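Local coordinates for MupZ (Pseudomonas fluorescens, PDB 6FXD), which probably acts as an epoxide hydrolase in mupirocin biosynthesis, in a reaction cascade with a Rieske oxygenase that builds oxygen heterocycles, at residues V102-H107 with M123-F128; A26-E31 with C71-S76; G80-L85 with R117-F122; R22-M27 with E111-L116. One frame throughout, in Å; residues are numbered along the deposited sequence.

Interaction 1 (V102-H107 with M123-F128); sequences VRYEVH and MKPQFF
Y104, V106 and H107 meet Q126 to F128 as neighbouring parallel strands of a beta-alpha-beta unit, in which helix 110-113 and the loop after it carry the chain from strand 100-108 to 126-135. The strand axes approach to 4.8 Å, and backbone bonds from Q126 N to Y104 O, V106 N to Q126 O and F128 N to V106 O set the register. Q126 adds a side-chain bond: its chain folds back at chi2 (76°), bringing OE1 to Y104 N at 3.3 Å, while a water joins Q126 NE2 to Y104 N. On the opposite sheet face M123 CE lies over one face of the Y104 ring, 4.1 Å from its centroid and 22° off the normal, in a Met-aromatic contact, and P125, leading into the strand, brings CB to the ring edge. H107 lies alongside F128 with planes 4° apart, but the rings are slid so that they barely overlap, and F128 CB lies over the imidazole face, 3.4 Å from H107 ND1. H107 NE2 bonds E105 OE1 at 2.8 Å, in the imidazole plane and on the anti lone pair, while R103 NH1 forms a salt bridge to E105 OE2. A leucine at H107 would probably leave E105 OE1 without this donor and F128 CB without the flat face it rests on. The E105 and H107 side turns to the second subunit, whose Y29 and S63 bond them; behind V106 and F127 lies L113 of helix 110-113, and strand 24-31 flanks 100-108 on its other edge.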
loop_
_atom_site.group_PDB
_atom_site.type_symbol
_atom_site.label_atom_id
_atom_site.label_comp_id
_atom_site.label_asym_id
_atom_site.label_seq_id
_atom_site.Cartn_x
_atom_site.Cartn_y
_atom_site.Cartn_z
ATOM N N VAL A 102 10.449 14.310 27.058
ATOM C CA VAL A 102 10.560 15.548 26.290
ATOM C C VAL A 102 10.101 15.404 24.846
ATOM O O VAL A 102 9.888 16.425 24.181
ATOM C CB VAL A 102 11.986 16.129 26.351
ATOM C CG1 VAL A 102 12.316 16.543 27.784
ATOM C CG2 VAL A 102 13.011 15.118 25.828
ATOM N N ARG A 103 9.963 14.186 24.340
ATOM C CA ARG A 103 9.434 13.923 23.009
ATOM C C ARG A 103 8.731 12.575 23.082
ATOM O O ARG A 103 9.188 11.682 23.795
ATOM C CB ARG A 103 10.543 13.870 21.938
ATOM C CG ARG A 103 10.028 14.116 20.517
ATOM C CD ARG A 103 10.925 13.583 19.377
ATOM N NE ARG A 103 12.348 13.573 19.686
ATOM C CZ ARG A 103 13.285 12.949 18.971
ATOM N NH1 ARG A 103 12.972 12.266 17.874
ATOM N NH2 ARG A 103 14.544 13.005 19.358
ATOM N N TYR A 104 7.607 12.435 22.386
ATOM C CA TYR A 104 6.895 11.158 22.342
ATOM C C TYR A 104 6.352 10.979 20.928
ATOM O O TYR A 104 5.427 11.686 20.516
ATOM C CB TYR A 104 5.787 11.094 23.402
ATOM C CG TYR A 104 5.076 9.765 23.453
ATOM C CD1 TYR A 104 5.710 8.637 23.956
ATOM C CD2 TYR A 104 3.773 9.632 22.983
ATOM C CE1 TYR A 104 5.064 7.414 24.001
ATOM C CE2 TYR A 104 3.119 8.418 23.020
ATOM C CZ TYR A 104 3.768 7.312 23.536
ATOM O OH TYR A 104 3.128 6.099 23.575
ATOM N N GLU A 105 6.925 10.038 20.191
ATOM C CA GLU A 105 6.549 9.798 18.803
ATOM C C GLU A 105 5.798 8.484 18.679
ATOM O O GLU A 105 6.117 7.507 19.354
ATOM C CB GLU A 105 7.775 9.702 17.895
ATOM C CG GLU A 105 8.595 10.935 17.894
ATOM C CD GLU A 105 9.720 10.915 16.869
ATOM O OE1 GLU A 105 9.820 9.962 16.054
ATOM O OE2 GLU A 105 10.529 11.856 16.904
ATOM N N VAL A 106 4.819 8.453 17.782
ATOM C CA VAL A 106 4.072 7.238 17.491
ATOM C C VAL A 106 4.059 7.074 15.980
ATOM O O VAL A 106 3.612 7.978 15.265
ATOM C CB VAL A 106 2.638 7.296 18.043
ATOM C CG1 VAL A 106 1.899 6.029 17.674
ATOM C CG2 VAL A 106 2.658 7.457 19.571
ATOM N N HIS A 107 4.535 5.931 15.494
ATOM C CA HIS A 107 4.609 5.640 14.066
ATOM C C HIS A 107 3.755 4.426 13.744
ATOM O O HIS A 107 3.788 3.434 14.472
ATOM C CB HIS A 107 6.042 5.311 13.652
ATOM C CG HIS A 107 7.019 6.416 13.898
ATOM N ND1 HIS A 107 7.711 7.031 12.873
ATOM C CD2 HIS A 107 7.420 7.022 15.037
ATOM C CE1 HIS A 107 8.510 7.955 13.377
ATOM N NE2 HIS A 107 8.342 7.979 14.686
ATOM N N MET A 123 -0.485 12.746 25.994
ATOM C CA MET A 123 0.954 12.693 25.777
ATOM C C MET A 123 1.432 13.692 24.735
ATOM O O MET A 123 2.642 13.783 24.503
ATOM C CB MET A 123 1.374 11.292 25.327
ATOM C CG MET A 123 1.262 10.233 26.395
ATOM S SD MET A 123 2.365 10.536 27.795
ATOM C CE MET A 123 3.964 10.648 26.995
ATOM N N LYS A 124 0.519 14.434 24.107
ATOM C CA LYS A 124 0.808 15.354 23.009
ATOM C C LYS A 124 1.763 14.721 21.986
ATOM O O LYS A 124 2.838 15.267 21.723
ATOM C CB LYS A 124 1.357 16.679 23.525
ATOM C CG LYS A 124 0.438 17.374 24.527
ATOM C CD LYS A 124 1.181 18.460 25.300
ATOM C CE LYS A 124 0.256 19.219 26.248
ATOM N NZ LYS A 124 -0.106 18.429 27.456
ATOM N N PRO A 125 1.397 13.586 21.401
ATOM C CA PRO A 125 2.366 12.840 20.591
ATOM C C PRO A 125 2.620 13.471 19.230
ATOM O O PRO A 125 1.812 14.232 18.688
ATOM C CB PRO A 125 1.710 11.459 20.430
ATOM C CG PRO A 125 0.565 11.440 21.390
ATOM C CD PRO A 125 0.118 12.866 21.483
ATOM N N GLN A 126 3.779 13.138 18.685
ATOM C CA GLN A 126 4.082 13.406 17.285
ATOM C C GLN A 126 3.716 12.151 16.502
ATOM O O GLN A 126 4.372 11.113 16.644
ATOM C CB GLN A 126 5.563 13.739 17.109
ATOM C CG GLN A 126 6.000 15.079 17.687
ATOM C CD GLN A 126 6.138 15.075 19.199
ATOM O OE1 GLN A 126 6.823 14.224 19.773
ATOM N NE2 GLN A 126 5.495 16.037 19.851
ATOM N N PHE A 127 2.654 12.233 15.696
ATOM C CA PHE A 127 2.123 11.087 14.970
ATOM C C PHE A 127 2.709 11.080 13.564
ATOM O O PHE A 127 2.523 12.041 12.811
ATOM C CB PHE A 127 0.600 11.162 14.887
ATOM C CG PHE A 127 -0.105 10.828 16.189
ATOM C CD1 PHE A 127 -0.167 9.520 16.648
ATOM C CD2 PHE A 127 -0.737 11.822 16.937
ATOM C CE1 PHE A 127 -0.826 9.214 17.836
ATOM C CE2 PHE A 127 -1.394 11.518 18.136
ATOM C CZ PHE A 127 -1.447 10.211 18.574
ATOM N N PHE A 128 3.418 10.004 13.212
ATOM C CA PHE A 128 4.025 9.832 11.890
ATOM C C PHE A 128 3.296 8.678 11.208
ATOM O O PHE A 128 3.393 7.530 11.661
ATOM C CB PHE A 128 5.506 9.488 12.033
ATOM C CG PHE A 128 6.382 10.663 12.367
ATOM C CD1 PHE A 128 6.506 11.116 13.674
ATOM C CD2 PHE A 128 7.090 11.304 11.367
ATOM C CE1 PHE A 128 7.335 12.194 13.981
ATOM C CE2 PHE A 128 7.917 12.383 11.655
ATOM C CZ PHE A 128 8.031 12.838 12.962
HETATM O O HOH W 1 6.085 15.059 22.355
#

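Interaction 2 (A26-E31 with C71-S76); sequences AMPYFE and CREVYS
A26 and E73 form an antiparallel hydrogen-bonded pair, with A26 N to E73 O at 2.8 Å and E73 N to A26 O at 3.0 Å, where 26-31 and 71-75 run at 163° to each other. This joins the first and third strands of the beta-alpha-beta-beta-alpha-beta core, a ferredoxin-like arrangement. Further along, C71 N donates to P28 O, but proline has no N-H to return the bond; C71 O is approached instead by M27 CA (3.3 Å) and by P28 CD. The pyrrolidine also packs its CG on C71 CB at 3.8 Å, and the edge of the F30 ring reaches C71.

E73 carries the buried polar part. Its CG stands beside the backbone N (chi1 -41°) and the chain runs extended from there, which carries the carboxylate over to A26 and P28: OE2 comes to 3.5 Å from P28 CD, and OE1 lies near A26 CB. The methyl of A26 in turn meets the edge of the Y75 ring; Y104 and L81 also touch this methyl, from strand 100-108 and helix 78-94. R72 leaves the other way, where its guanidinium bonds A141 of the second subunit. Turning the E73 carboxylate is restrained by Y75, whose OH donates to E73 OE1 at 2.7 Å: OE1 lies in the plane of the Y75 ring, while the hydroxyl comes to it from 41° above the carboxylate plane.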
loop_
_atom_site.group_PDB
_atom_site.type_symbol
_atom_site.label_atom_id
_atom_site.label_comp_id
_atom_site.label_asym_id
_atom_site.label_seq_id
_atom_site.Cartn_x
_atom_site.Cartn_y
_atom_site.Cartn_z
ATOM N N ALA A 26 6.061 3.114 19.340
ATOM C CA ALA A 26 6.070 4.282 20.207
ATOM C C ALA A 26 7.499 4.534 20.661
ATOM O O ALA A 26 8.246 3.587 20.934
ATOM C CB ALA A 26 5.193 4.055 21.435
ATOM N N MET A 27 7.897 5.803 20.728
ATOM C CA MET A 27 9.247 6.168 21.158
ATOM C C MET A 27 9.195 7.362 22.100
ATOM O O MET A 27 9.181 8.516 21.643
ATOM C CB MET A 27 10.151 6.501 19.972
ATOM C CG MET A 27 10.340 5.348 18.991
ATOM S SD MET A 27 11.672 5.596 17.827
ATOM C CE MET A 27 11.076 7.072 16.967
ATOM N N PRO A 28 9.173 7.138 23.407
ATOM C CA PRO A 28 9.436 8.235 24.343
ATOM C C PRO A 28 10.924 8.521 24.443
ATOM O O PRO A 28 11.749 7.602 24.426
ATOM C CB PRO A 28 8.941 7.665 25.670
ATOM C CG PRO A 28 9.187 6.188 25.517
ATOM C CD PRO A 28 8.880 5.865 24.089
ATOM N N TYR A 29 11.260 9.813 24.523
ATOM C CA TYR A 29 12.614 10.300 24.758
ATOM C C TYR A 29 12.629 10.939 26.141
ATOM O O TYR A 29 11.771 11.780 26.444
ATOM C CB TYR A 29 13.048 11.327 23.692
ATOM C CG TYR A 29 13.284 10.701 22.343
ATOM C CD1 TYR A 29 12.213 10.343 21.543
ATOM C CD2 TYR A 29 14.577 10.453 21.867
ATOM C CE1 TYR A 29 12.415 9.789 20.269
ATOM C CE2 TYR A 29 14.785 9.878 20.611
ATOM C CZ TYR A 29 13.697 9.556 19.820
ATOM O OH TYR A 29 13.885 8.977 18.585
ATOM N N PHE A 30 13.593 10.548 26.966
ATOM C CA PHE A 30 13.651 10.948 28.366
ATOM C C PHE A 30 14.821 11.889 28.609
ATOM O O PHE A 30 15.926 11.662 28.106
ATOM C CB PHE A 30 13.820 9.744 29.295
ATOM C CG PHE A 30 12.777 8.684 29.120
ATOM C CD1 PHE A 30 12.924 7.677 28.179
ATOM C CD2 PHE A 30 11.658 8.649 29.949
ATOM C CE1 PHE A 30 11.971 6.685 28.032
ATOM C CE2 PHE A 30 10.704 7.646 29.809
ATOM C CZ PHE A 30 10.858 6.676 28.846
ATOM N N GLU A 31 14.577 12.932 29.392
ATOM C CA GLU A 31 15.637 13.757 29.950
ATOM C C GLU A 31 15.823 13.271 31.384
ATOM O O GLU A 31 14.926 13.444 32.205
ATOM C CB GLU A 31 15.240 15.233 29.914
ATOM C CG GLU A 31 16.345 16.159 30.389
ATOM C CD GLU A 31 15.989 17.624 30.278
ATOM O OE1 GLU A 31 15.392 18.017 29.253
ATOM O OE2 GLU A 31 16.315 18.381 31.222
ATOM N N CYS A 71 13.108 4.729 24.645
ATOM C CA CYS A 71 12.545 3.389 24.558
ATOM C C CYS A 71 11.988 3.173 23.158
ATOM O O CYS A 71 11.288 4.042 22.632
ATOM C CB CYS A 71 11.444 3.188 25.599
ATOM S SG CYS A 71 11.044 1.420 25.833
ATOM N N ARG A 72 12.309 2.030 22.553
ATOM C CA ARG A 72 11.725 1.627 21.272
ATOM C C ARG A 72 10.687 0.557 21.596
ATOM O O ARG A 72 11.038 -0.516 22.091
ATOM C CB ARG A 72 12.810 1.072 20.347
ATOM C CG ARG A 72 12.331 0.859 18.899
ATOM C CD ARG A 72 13.192 -0.109 18.090
ATOM N NE ARG A 72 14.607 0.209 18.248
ATOM C CZ ARG A 72 15.610 -0.503 17.738
ATOM N NH1 ARG A 72 15.368 -1.589 17.015
ATOM N NH2 ARG A 72 16.861 -0.131 17.963
ATOM N N GLU A 73 9.411 0.865 21.371
ATOM C CA GLU A 73 8.303 -0.012 21.719
ATOM C C GLU A 73 7.579 -0.377 20.435
ATOM O O GLU A 73 7.040 0.502 19.764
ATOM C CB GLU A 73 7.347 0.716 22.658
ATOM C CG GLU A 73 8.041 1.551 23.735
ATOM C CD GLU A 73 7.084 2.239 24.694
ATOM O OE1 GLU A 73 5.855 2.031 24.569
ATOM O OE2 GLU A 73 7.569 3.000 25.561
ATOM N N VAL A 74 7.540 -1.659 20.105
ATOM C CA VAL A 74 6.905 -2.129 18.877
ATOM C C VAL A 74 5.755 -3.049 19.257
ATOM O O VAL A 74 5.960 -4.029 19.986
ATOM C CB VAL A 74 7.912 -2.833 17.950
ATOM C CG1 VAL A 74 7.215 -3.234 16.662
ATOM C CG2 VAL A 74 9.108 -1.908 17.664
ATOM N N TYR A 75 4.552 -2.741 18.763
ATOM C CA TYR A 75 3.346 -3.483 19.094
ATOM C C TYR A 75 2.711 -4.016 17.820
ATOM O O TYR A 75 2.831 -3.411 16.756
ATOM C CB TYR A 75 2.329 -2.594 19.839
ATOM C CG TYR A 75 2.935 -2.001 21.092
ATOM C CD1 TYR A 75 3.009 -2.739 22.272
ATOM C CD2 TYR A 75 3.481 -0.722 21.083
ATOM C CE1 TYR A 75 3.598 -2.214 23.408
ATOM C CE2 TYR A 75 4.073 -0.192 22.207
ATOM C CZ TYR A 75 4.118 -0.929 23.378
ATOM O OH TYR A 75 4.709 -0.398 24.498
ATOM N N SER A 76 2.025 -5.152 17.926
ATOM C CA SER A 76 1.474 -5.757 16.716
ATOM C C SER A 76 0.356 -4.923 16.095
ATOM O O SER A 76 0.084 -5.081 14.898
ATOM C CB SER A 76 1.044 -7.203 16.972
ATOM O OG SER A 76 0.104 -7.267 18.019
#

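Interaction 3 (G80-L85 with R117-F122); sequences GLLNHL and RGPLAF
The F122 ring takes L85 of the helix at its edge, near the ring plane, with CE1 4.1 Å from L85 CD2; the carbonyl oxygen of P119, from its own segment, also lies in plane at the edge. Of the two segments, then, neither supplies a stacked group, and the phenyl borders the leucines edge-on. F122 stands in the crowded position, CG between backbone N and carbonyl carbon (chi1 78°), which brings the ring back toward helix 78-94.

The puckered ring of P119 is touched at CB by L82 CD2, 3.6 Å away. Between these two, L120 splits its branches between residues one helical turn apart. CD1 goes to L81 CD2 at 3.9 Å, while CD2 goes to L85 CD2 at 3.7 Å, so that L81, L82 and L85 present one apolar stripe of the helix to the loop. All these contacts are carbon on carbon. P119 and L120 occupy the centre of a type I turn from G118 to A121, closed by A121 N to G118 O at 3.2 Å; the turn presents P119 directly, while the end of L120 comes round to the helix.

The contact thus seats the loop between helix 110-113 and strand 126-135 against helix 78-94. Its inner end, L81 and L120, continues onto Y104 and V106 of strand 100-108, and L116 fills in beside L81 and L82, whereas P119 and F122 lie at the protein surface.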
loop_
_atom_site.group_PDB
_atom_site.type_symbol
_atom_site.label_atom_id
_atom_site.label_comp_id
_atom_site.label_asym_id
_atom_site.label_seq_id
_atom_site.Cartn_x
_atom_site.Cartn_y
_atom_site.Cartn_z
ATOM N N GLY A 80 -2.393 -3.167 20.919
ATOM C CA GLY A 80 -1.259 -3.548 21.749
ATOM C C GLY A 80 -0.681 -2.373 22.514
ATOM O O GLY A 80 -0.297 -2.502 23.682
ATOM N N LEU A 81 -0.584 -1.213 21.860
ATOM C CA LEU A 81 -0.069 -0.025 22.539
ATOM C C LEU A 81 -1.025 0.423 23.638
ATOM O O LEU A 81 -0.589 0.774 24.742
ATOM C CB LEU A 81 0.238 1.093 21.524
ATOM C CG LEU A 81 0.747 2.443 22.058
ATOM C CD1 LEU A 81 1.871 2.290 23.083
ATOM C CD2 LEU A 81 1.200 3.369 20.917
ATOM N N LEU A 82 -2.331 0.387 23.370
ATOM C CA LEU A 82 -3.295 0.722 24.413
ATOM C C LEU A 82 -3.204 -0.262 25.574
ATOM O O LEU A 82 -3.315 0.142 26.738
ATOM C CB LEU A 82 -4.707 0.795 23.830
ATOM C CG LEU A 82 -4.846 1.851 22.714
ATOM C CD1 LEU A 82 -6.228 1.866 22.058
ATOM C CD2 LEU A 82 -4.443 3.245 23.216
ATOM N N ASN A 83 -3.015 -1.557 25.285
ATOM C CA ASN A 83 -2.896 -2.521 26.377
ATOM C C ASN A 83 -1.676 -2.222 27.226
ATOM O O ASN A 83 -1.705 -2.417 28.449
ATOM C CB ASN A 83 -2.819 -3.960 25.861
ATOM C CG ASN A 83 -4.103 -4.436 25.246
ATOM O OD1 ASN A 83 -5.162 -3.854 25.463
ATOM N ND2 ASN A 83 -4.024 -5.530 24.496
ATOM N N HIS A 84 -0.590 -1.760 26.596
ATOM C CA HIS A 84 0.622 -1.424 27.345
ATOM C C HIS A 84 0.381 -0.252 28.285
ATOM O O HIS A 84 0.833 -0.261 29.441
ATOM C CB HIS A 84 1.750 -1.077 26.372
ATOM C CG HIS A 84 2.992 -0.567 27.039
ATOM N ND1 HIS A 84 3.820 -1.381 27.787
ATOM C CD2 HIS A 84 3.561 0.663 27.051
ATOM C CE1 HIS A 84 4.838 -0.670 28.239
ATOM N NE2 HIS A 84 4.709 0.570 27.802
ATOM N N LEU A 85 -0.320 0.771 27.795
ATOM C CA LEU A 85 -0.665 1.930 28.606
ATOM C C LEU A 85 -1.372 1.509 29.886
ATOM O O LEU A 85 -1.054 2.010 30.969
ATOM C CB LEU A 85 -1.574 2.846 27.786
ATOM C CG LEU A 85 -1.420 4.350 27.960
ATOM C CD1 LEU A 85 -0.093 4.763 27.369
ATOM C CD2 LEU A 85 -2.565 5.071 27.269
ATOM N N ARG A 117 -5.207 8.540 18.514
ATOM C CA ARG A 117 -5.159 9.992 18.679
ATOM C C ARG A 117 -5.962 10.457 19.890
ATOM O O ARG A 117 -5.577 11.418 20.566
ATOM C CB ARG A 117 -5.598 10.699 17.392
ATOM C CG ARG A 117 -4.619 10.477 16.244
ATOM C CD ARG A 117 -5.036 11.184 14.963
ATOM N NE ARG A 117 -4.088 10.957 13.867
ATOM C CZ ARG A 117 -3.028 11.722 13.593
ATOM N NH1 ARG A 117 -2.758 12.792 14.327
ATOM N NH2 ARG A 117 -2.238 11.418 12.571
ATOM N N GLY A 118 -7.078 9.793 20.178
ATOM C CA GLY A 118 -7.878 10.104 21.343
ATOM C C GLY A 118 -7.225 9.662 22.643
ATOM O O GLY A 118 -6.940 10.482 23.521
ATOM N N PRO A 119 -6.980 8.353 22.792
ATOM C CA PRO A 119 -6.376 7.857 24.042
ATOM C C PRO A 119 -5.025 8.459 24.390
ATOM O O PRO A 119 -4.717 8.586 25.583
ATOM C CB PRO A 119 -6.265 6.343 23.807
ATOM C CG PRO A 119 -7.230 6.034 22.733
ATOM C CD PRO A 119 -7.370 7.254 21.892
ATOM N N LEU A 120 -4.189 8.805 23.408
ATOM C CA LEU A 120 -2.851 9.305 23.693
ATOM C C LEU A 120 -2.760 10.826 23.682
ATOM O O LEU A 120 -1.655 11.365 23.801
ATOM C CB LEU A 120 -1.839 8.715 22.703
ATOM C CG LEU A 120 -1.809 7.189 22.628
ATOM C CD1 LEU A 120 -0.686 6.727 21.690
ATOM C CD2 LEU A 120 -1.637 6.605 24.008
ATOM N N ALA A 121 -3.885 11.528 23.539
ATOM C CA ALA A 121 -3.829 12.984 23.415
ATOM C C ALA A 121 -3.085 13.613 24.588
ATOM O O ALA A 121 -2.375 14.613 24.421
ATOM C CB ALA A 121 -5.243 13.552 23.305
ATOM N N PHE A 122 -3.216 13.024 25.781
ATOM C CA PHE A 122 -2.573 13.582 26.967
ATOM C C PHE A 122 -1.052 13.578 26.868
ATOM O O PHE A 122 -0.393 14.329 27.596
ATOM C CB PHE A 122 -3.041 12.847 28.226
ATOM C CG PHE A 122 -2.384 11.504 28.435
ATOM C CD1 PHE A 122 -2.866 10.372 27.792
ATOM C CD2 PHE A 122 -1.298 11.374 29.289
ATOM C CE1 PHE A 122 -2.271 9.140 27.993
ATOM C CE2 PHE A 122 -0.694 10.139 29.495
ATOM C CZ PHE A 122 -1.184 9.022 28.852
#

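Interaction 4 (R22-M27 with E111-L116); sequences RTCMAM and EELDKL
C24 and R22 meet E112 where the start of strand 24-31, first strand of the ferredoxin-like core, packs against the segment holding short helix 110-113. The C24 side chain leaves toward the helix: SG touches E112 CB at 3.7 Å and L113 CD1 at 4.1 Å, with L116 CD1 farther, so sulfur sits among three aliphatic groups. R22 and E112 cross at about a right angle. Their flat ends are nearly parallel, 10° apart, yet the touching atoms are R22 CD and E112 OE2 at 3.6 Å; with NE 4.7 Å from OE2 this is packing, probably with a longer-range attraction, not a salt bridge. R22 O rests on E112 CG.

In the second shell, E112 OE1 accepts from the backbone N of A78 at the start of helix 78-94, whose dipole probably helps stabilise the negative charge. L116 packs onto that same helix and onto V106. An alanine at E112 would probably leave the A78 N-H and K115 without their carboxylate and open a gap beside the R22 aliphatic chain. The bend at chi2 (-63°) turns the carboxylate toward K115, whose NZ reaches E112 OE2 at 3.0 Å on the syn side, 33° out of the carboxylate plane.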
loop_
_atom_site.group_PDB
_atom_site.type_symbol
_atom_site.label_atom_id
_atom_site.label_comp_id
_atom_site.label_asym_id
_atom_site.label_seq_id
_atom_site.Cartn_x
_atom_site.Cartn_y
_atom_site.Cartn_z
ATOM N N ARG A 22 -0.043 -3.678 10.379
ATOM C CA ARG A 22 -0.713 -2.972 11.464
ATOM C C ARG A 22 0.240 -2.530 12.568
ATOM O O ARG A 22 -0.192 -1.819 13.477
ATOM C CB ARG A 22 -1.825 -3.843 12.061
ATOM C CG ARG A 22 -2.818 -4.344 11.018
ATOM C CD ARG A 22 -3.643 -3.193 10.485
ATOM N NE ARG A 22 -3.720 -3.167 9.023
ATOM C CZ ARG A 22 -4.712 -3.694 8.305
ATOM N NH1 ARG A 22 -5.723 -4.300 8.906
ATOM N NH2 ARG A 22 -4.685 -3.610 6.978
ATOM N N THR A 23 1.508 -2.933 12.497
ATOM C CA THR A 23 2.487 -2.650 13.542
ATOM C C THR A 23 2.554 -1.159 13.847
ATOM O O THR A 23 2.568 -0.321 12.940
ATOM C CB THR A 23 3.859 -3.096 13.030
ATOM O OG1 THR A 23 3.724 -4.361 12.371
ATOM C CG2 THR A 23 4.856 -3.223 14.162
ATOM N N CYS A 24 2.604 -0.829 15.136
ATOM C CA CYS A 24 2.792 0.532 15.610
ATOM C C CYS A 24 4.018 0.587 16.503
ATOM O O CYS A 24 4.302 -0.360 17.251
ATOM C CB CYS A 24 1.583 1.000 16.412
ATOM S SG CYS A 24 0.103 1.160 15.407
ATOM N N MET A 25 4.751 1.694 16.436
ATOM C CA MET A 25 5.949 1.893 17.243
ATOM C C MET A 25 5.802 3.184 18.035
ATOM O O MET A 25 5.438 4.223 17.475
ATOM C CB MET A 25 7.200 1.972 16.368
ATOM C CG MET A 25 8.510 2.094 17.182
ATOM S SD MET A 25 10.014 2.218 16.157
ATOM C CE MET A 25 9.753 3.788 15.288
ATOM N N ALA A 26 6.061 3.114 19.340
ATOM C CA ALA A 26 6.070 4.282 20.207
ATOM C C ALA A 26 7.499 4.534 20.661
ATOM O O ALA A 26 8.246 3.587 20.934
ATOM C CB ALA A 26 5.193 4.055 21.435
ATOM N N MET A 27 7.897 5.803 20.728
ATOM C CA MET A 27 9.247 6.168 21.158
ATOM C C MET A 27 9.195 7.362 22.100
ATOM O O MET A 27 9.181 8.516 21.643
ATOM C CB MET A 27 10.151 6.501 19.972
ATOM C CG MET A 27 10.340 5.348 18.991
ATOM S SD MET A 27 11.672 5.596 17.827
ATOM C CE MET A 27 11.076 7.072 16.967
ATOM N N GLU A 111 -4.821 4.008 9.680
ATOM C CA GLU A 111 -6.014 3.399 10.259
ATOM C C GLU A 111 -5.781 2.977 11.705
ATOM O O GLU A 111 -6.719 2.985 12.514
ATOM C CB GLU A 111 -6.435 2.196 9.415
ATOM C CG GLU A 111 -7.729 1.541 9.845
ATOM C CD GLU A 111 -8.253 0.569 8.808
ATOM O OE1 GLU A 111 -7.881 0.712 7.625
ATOM O OE2 GLU A 111 -9.022 -0.345 9.174
ATOM N N GLU A 112 -4.552 2.593 12.049
ATOM C CA GLU A 112 -4.256 2.269 13.439
ATOM C C GLU A 112 -4.015 3.526 14.265
ATOM O O GLU A 112 -4.450 3.607 15.420
ATOM C CB GLU A 112 -3.052 1.327 13.515
ATOM C CG GLU A 112 -3.289 -0.050 12.906
ATOM C CD GLU A 112 -4.380 -0.827 13.621
ATOM O OE1 GLU A 112 -4.239 -1.052 14.837
ATOM O OE2 GLU A 112 -5.388 -1.203 12.980
ATOM N N LEU A 113 -3.330 4.523 13.695
ATOM C CA LEU A 113 -3.079 5.746 14.448
ATOM C C LEU A 113 -4.377 6.484 14.760
ATOM O O LEU A 113 -4.467 7.162 15.792
ATOM C CB LEU A 113 -2.092 6.650 13.709
ATOM C CG LEU A 113 -0.628 6.580 14.181
ATOM C CD1 LEU A 113 -0.171 5.136 14.320
ATOM C CD2 LEU A 113 0.307 7.355 13.261
ATOM N N ASP A 114 -5.383 6.374 13.884
ATOM C CA ASP A 114 -6.697 6.936 14.186
ATOM C C ASP A 114 -7.243 6.410 15.510
ATOM O O ASP A 114 -7.964 7.130 16.209
ATOM C CB ASP A 114 -7.678 6.620 13.049
ATOM C CG ASP A 114 -7.423 7.454 11.798
ATOM O OD1 ASP A 114 -6.661 8.438 11.868
ATOM O OD2 ASP A 114 -7.988 7.117 10.736
ATOM N N LYS A 115 -6.916 5.165 15.870
ATOM C CA LYS A 115 -7.374 4.585 17.131
ATOM C C LYS A 115 -6.593 5.093 18.333
ATOM O O LYS A 115 -7.031 4.867 19.472
ATOM C CB LYS A 115 -7.293 3.057 17.068
ATOM C CG LYS A 115 -8.060 2.434 15.900
ATOM C CD LYS A 115 -7.721 0.950 15.736
ATOM C CE LYS A 115 -8.397 0.374 14.492
ATOM N NZ LYS A 115 -8.068 -1.062 14.244
ATOM N N LEU A 116 -5.474 5.783 18.107
ATOM C CA LEU A 116 -4.593 6.240 19.171
ATOM C C LEU A 116 -4.690 7.734 19.455
ATOM O O LEU A 116 -4.273 8.160 20.538
ATOM C CB LEU A 116 -3.133 5.899 18.814
ATOM C CG LEU A 116 -2.801 4.409 18.643
ATOM C CD1 LEU A 116 -1.384 4.184 18.144
ATOM C CD2 LEU A 116 -3.051 3.656 19.957
#

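Overall arrangement
Interactions 1 and 2 are buried sheet pairings that place strand 24-31 between two neighbours: it pairs with 68-75 in interaction 2, and E105 O to M27 N (2.8 Å) ties it to 100-108 of interaction 1. Both depend on backbone bonds, with carboxylates held by nearby donors, and both reach the second subunit. Interactions 3 and 4 instead fasten the crossover after strand 100-108 to the rest of the fold, without hydrogen bonds between their segments: 3 is purely apolar and partly at the surface, 4 mixes a buried cysteine with an exposed arginine. They adjoin through L82 CD2 and L116 CD2, 3.6 Å apart, while A26 and M27 belong to both 2 and 4.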